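Local coordinates for protein putative aldo/keto reductase (Salmonella enterica subsp. enterica serovar Typhimurium, PDB 4R9O) that probably acts as an NADP-dependent oxidoreductase of the aldo/keto reductase family, although its physiological substrate is not established, at residues Q36-I41 against L71-H76. Sequence-based numbering, arbitrary orientation.
Sequences QLVSFI and LTLAPH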
ATOM      1  N   GLN C  36      49.062   3.092   1.064  1.00 42.17           N
ATOM      2  CA  GLN C  36      48.158   4.046   0.435  1.00 41.87           C
ATOM      3  C   GLN C  36      46.991   4.418   1.354  1.00 39.67           C
ATOM      4  O   GLN C  36      46.513   5.553   1.337  1.00 37.80           O
ATOM      5  CB  GLN C  36      47.633   3.488  -0.884  1.00 41.51           C
ATOM      6  CG  GLN C  36      48.578   3.713  -2.054  1.00 40.53           C
ATOM      7  CD  GLN C  36      48.093   3.031  -3.310  1.00 41.12           C
ATOM      8  OE1 GLN C  36      47.625   1.892  -3.264  1.00 43.70           O
ATOM      9  NE2 GLN C  36      48.188   3.727  -4.445  1.00 40.75           N
ATOM     10  N   LEU C  37      46.541   3.465   2.161  1.00 33.05           N
ATOM     11  CA  LEU C  37      45.476   3.725   3.121  1.00 33.32           C
ATOM     12  C   LEU C  37      45.959   4.679   4.221  1.00 36.52           C
ATOM     13  O   LEU C  37      45.222   5.567   4.654  1.00 37.80           O
ATOM     14  CB  LEU C  37      44.980   2.414   3.721  1.00 34.93           C
ATOM     15  CG  LEU C  37      43.812   2.487   4.693  1.00 35.14           C
ATOM     16  CD1 LEU C  37      42.677   3.288   4.068  1.00 28.72           C
ATOM     17  CD2 LEU C  37      43.375   1.074   5.055  1.00 35.85           C
ATOM     18  N   VAL C  38      47.204   4.501   4.655  1.00 37.82           N
ATOM     19  CA  VAL C  38      47.811   5.418   5.614  1.00 39.38           C
ATOM     20  C   VAL C  38      47.738   6.858   5.106  1.00 39.77           C
ATOM     21  O   VAL C  38      47.319   7.764   5.831  1.00 37.13           O
ATOM     22  CB  VAL C  38      49.290   5.058   5.895  1.00 41.15           C
ATOM     23  CG1 VAL C  38      49.996   6.210   6.602  1.00 39.92           C
ATOM     24  CG2 VAL C  38      49.381   3.763   6.704  1.00 42.65           C
ATOM     25  N   SER C  39      48.149   7.056   3.858  1.00 41.06           N
ATOM     26  CA  SER C  39      48.154   8.381   3.244  1.00 41.31           C
ATOM     27  C   SER C  39      46.748   8.975   3.139  1.00 38.01           C
ATOM     28  O   SER C  39      46.556  10.167   3.395  1.00 37.26           O
ATOM     29  CB  SER C  39      48.797   8.313   1.857  1.00 43.13           C
ATOM     30  OG  SER C  39      50.075   7.720   1.944  1.00 48.35           O
ATOM     31  N   PHE C  40      45.781   8.142   2.756  1.00 33.54           N
ATOM     32  CA  PHE C  40      44.383   8.567   2.635  1.00 35.29           C
ATOM     33  C   PHE C  40      43.801   9.001   3.983  1.00 35.54           C
ATOM     34  O   PHE C  40      43.113  10.018   4.074  1.00 37.39           O
ATOM     35  CB  PHE C  40      43.526   7.443   2.031  1.00 34.33           C
ATOM     36  CG  PHE C  40      42.069   7.792   1.913  1.00 35.54           C
ATOM     37  CD1 PHE C  40      41.634   8.676   0.938  1.00 37.50           C
ATOM     38  CD2 PHE C  40      41.135   7.241   2.780  1.00 35.40           C
ATOM     39  CE1 PHE C  40      40.299   9.008   0.827  1.00 38.82           C
ATOM     40  CE2 PHE C  40      39.792   7.570   2.683  1.00 33.52           C
ATOM     41  CZ  PHE C  40      39.366   8.449   1.710  1.00 35.72           C
ATOM     42  N   ILE C  41      44.070   8.216   5.022  1.00 35.13           N
ATOM     43  CA  ILE C  41      43.671   8.560   6.382  1.00 35.31           C
ATOM     44  C   ILE C  41      44.291   9.892   6.794  1.00 36.34           C
ATOM     45  O   ILE C  41      43.593  10.790   7.254  1.00 36.97           O
ATOM     46  CB  ILE C  41      44.084   7.461   7.390  1.00 38.21           C
ATOM     47  CG1 ILE C  41      43.304   6.169   7.120  1.00 35.89           C
ATOM     48  CG2 ILE C  41      43.860   7.936   8.825  1.00 37.59           C
ATOM     49  CD1 ILE C  41      43.817   4.969   7.890  1.00 36.48           C
ATOM     50  N   LEU C  71      46.800   1.195  10.600  1.00 35.94           N
ATOM     51  CA  LEU C  71      47.057   1.671  11.958  1.00 38.04           C
ATOM     52  C   LEU C  71      48.332   1.075  12.550  1.00 42.10           C
ATOM     53  O   LEU C  71      48.972   1.692  13.403  1.00 43.24           O
ATOM     54  CB  LEU C  71      45.870   1.357  12.872  1.00 38.21           C
ATOM     55  CG  LEU C  71      44.608   2.158  12.596  1.00 35.99           C
ATOM     56  CD1 LEU C  71      43.542   1.900  13.671  1.00 37.41           C
ATOM     57  CD2 LEU C  71      44.933   3.647  12.474  1.00 36.19           C
ATOM     58  N   THR C  72      48.697  -0.122  12.103  1.00 41.65           N
ATOM     59  CA  THR C  72      49.896  -0.774  12.602  1.00 43.99           C
ATOM     60  C   THR C  72      51.135  -0.106  12.010  1.00 45.24           C
ATOM     61  O   THR C  72      52.134   0.056  12.694  1.00 46.58           O
ATOM     62  CB  THR C  72      49.899  -2.286  12.288  1.00 43.18           C
ATOM     63  OG1 THR C  72      48.831  -2.924  13.000  1.00 42.89           O
ATOM     64  CG2 THR C  72      51.218  -2.923  12.695  1.00 43.17           C
ATOM     65  N   LEU C  73      51.050   0.310  10.750  1.00 45.89           N
ATOM     66  CA  LEU C  73      52.143   1.037  10.105  1.00 48.64           C
ATOM     67  C   LEU C  73      52.276   2.461  10.643  1.00 51.52           C
ATOM     68  O   LEU C  73      53.358   3.043  10.611  1.00 55.20           O
ATOM     69  CB  LEU C  73      51.944   1.081   8.592  1.00 47.08           C
ATOM     70  CG  LEU C  73      52.026  -0.244   7.839  1.00 48.25           C
ATOM     71  CD1 LEU C  73      51.646  -0.052   6.382  1.00 49.23           C
ATOM     72  CD2 LEU C  73      53.413  -0.844   7.959  1.00 49.20           C
ATOM     73  N   ALA C  74      51.174   3.021  11.130  1.00 48.90           N
ATOM     74  CA  ALA C  74      51.168   4.393  11.632  1.00 50.15           C
ATOM     75  C   ALA C  74      50.372   4.508  12.934  1.00 51.53           C
ATOM     76  O   ALA C  74      49.260   5.039  12.936  1.00 49.44           O
ATOM     77  CB  ALA C  74      50.602   5.335  10.579  1.00 47.23           C
ATOM     78  N   PRO C  75      50.948   4.018  14.051  1.00 54.20           N
ATOM     79  CA  PRO C  75      50.262   3.887  15.347  1.00 53.18           C
ATOM     80  C   PRO C  75      49.910   5.213  16.011  1.00 53.54           C
ATOM     81  O   PRO C  75      49.084   5.228  16.922  1.00 55.93           O
ATOM     82  CB  PRO C  75      51.276   3.116  16.198  1.00 54.67           C
ATOM     83  CG  PRO C  75      52.588   3.428  15.588  1.00 55.39           C
ATOM     84  CD  PRO C  75      52.331   3.516  14.115  1.00 54.83           C
ATOM     85  N   HIS C  76      50.518   6.303  15.561  1.00 53.93           N
ATOM     86  CA  HIS C  76      50.208   7.623  16.097  1.00 52.90           C
ATOM     87  C   HIS C  76      48.826   8.101  15.641  1.00 49.52           C
ATOM     88  O   HIS C  76      48.239   8.987  16.260  1.00 50.19           O
ATOM     89  CB  HIS C  76      51.280   8.633  15.680  1.00 54.09           C
ATOM     90  CG  HIS C  76      51.376   8.830  14.199  1.00 53.91           C
ATOM     91  ND1 HIS C  76      51.961   7.905  13.361  1.00 53.12           N
ATOM     92  CD2 HIS C  76      50.958   9.845  13.405  1.00 52.68           C
ATOM     93  CE1 HIS C  76      51.896   8.339  12.115  1.00 51.81           C
ATOM     94  NE2 HIS C  76      51.296   9.514  12.114  1.00 52.13           N
TER
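Two neighbouring outer helices of the aldo/keto reductase TIM barrel, 34-46 and 63-73, meet here through Val38, which faces the end of the second helix at Leu73 and Ala74. Helix 34-46 leads into strand 51-53, and helix 63-73 lies on the connection from that strand to its parallel neighbour 82-90, so the contact joins neighbouring helices of the barrel's outer layer, away from the probable NADP-binding residues. Val38 uses both branches of its fork. CG1, anti to the backbone N (chi1 166°), reaches the methyl of Ala74 with 4.1 Å between Val38 CG1 and Ala74 CB. The other branch, Val38 CG2, lies 4.2 Å from CB of Leu73, and the two side chains cross at about a right angle; the valine meets the leucine at CB rather than at its terminal methyls. The Leu73 side chain also touches Ala34 and Arg35, at the start of helix 34-46. Ala74 is the first residue to leave helical conformation (phi/psi -137°/74°), yet its methyl still points at the facing helix, and the CA atoms of Val38 and Ala74 are 7.0 Å apart. Val38 and Ile41 also touch Ala70, and Ile41 touches Phe67, while the His76 side chain touches Glu42, later in helix 34-46. Between the two segments there is no hydrogen bond or salt bridge: about 152 Å² is buried, both sides summed, through apolar side chains. With the touching residues only partly buried, the two valine methyl contacts contribute nondirectional dispersion and probably some hydrophobic gain.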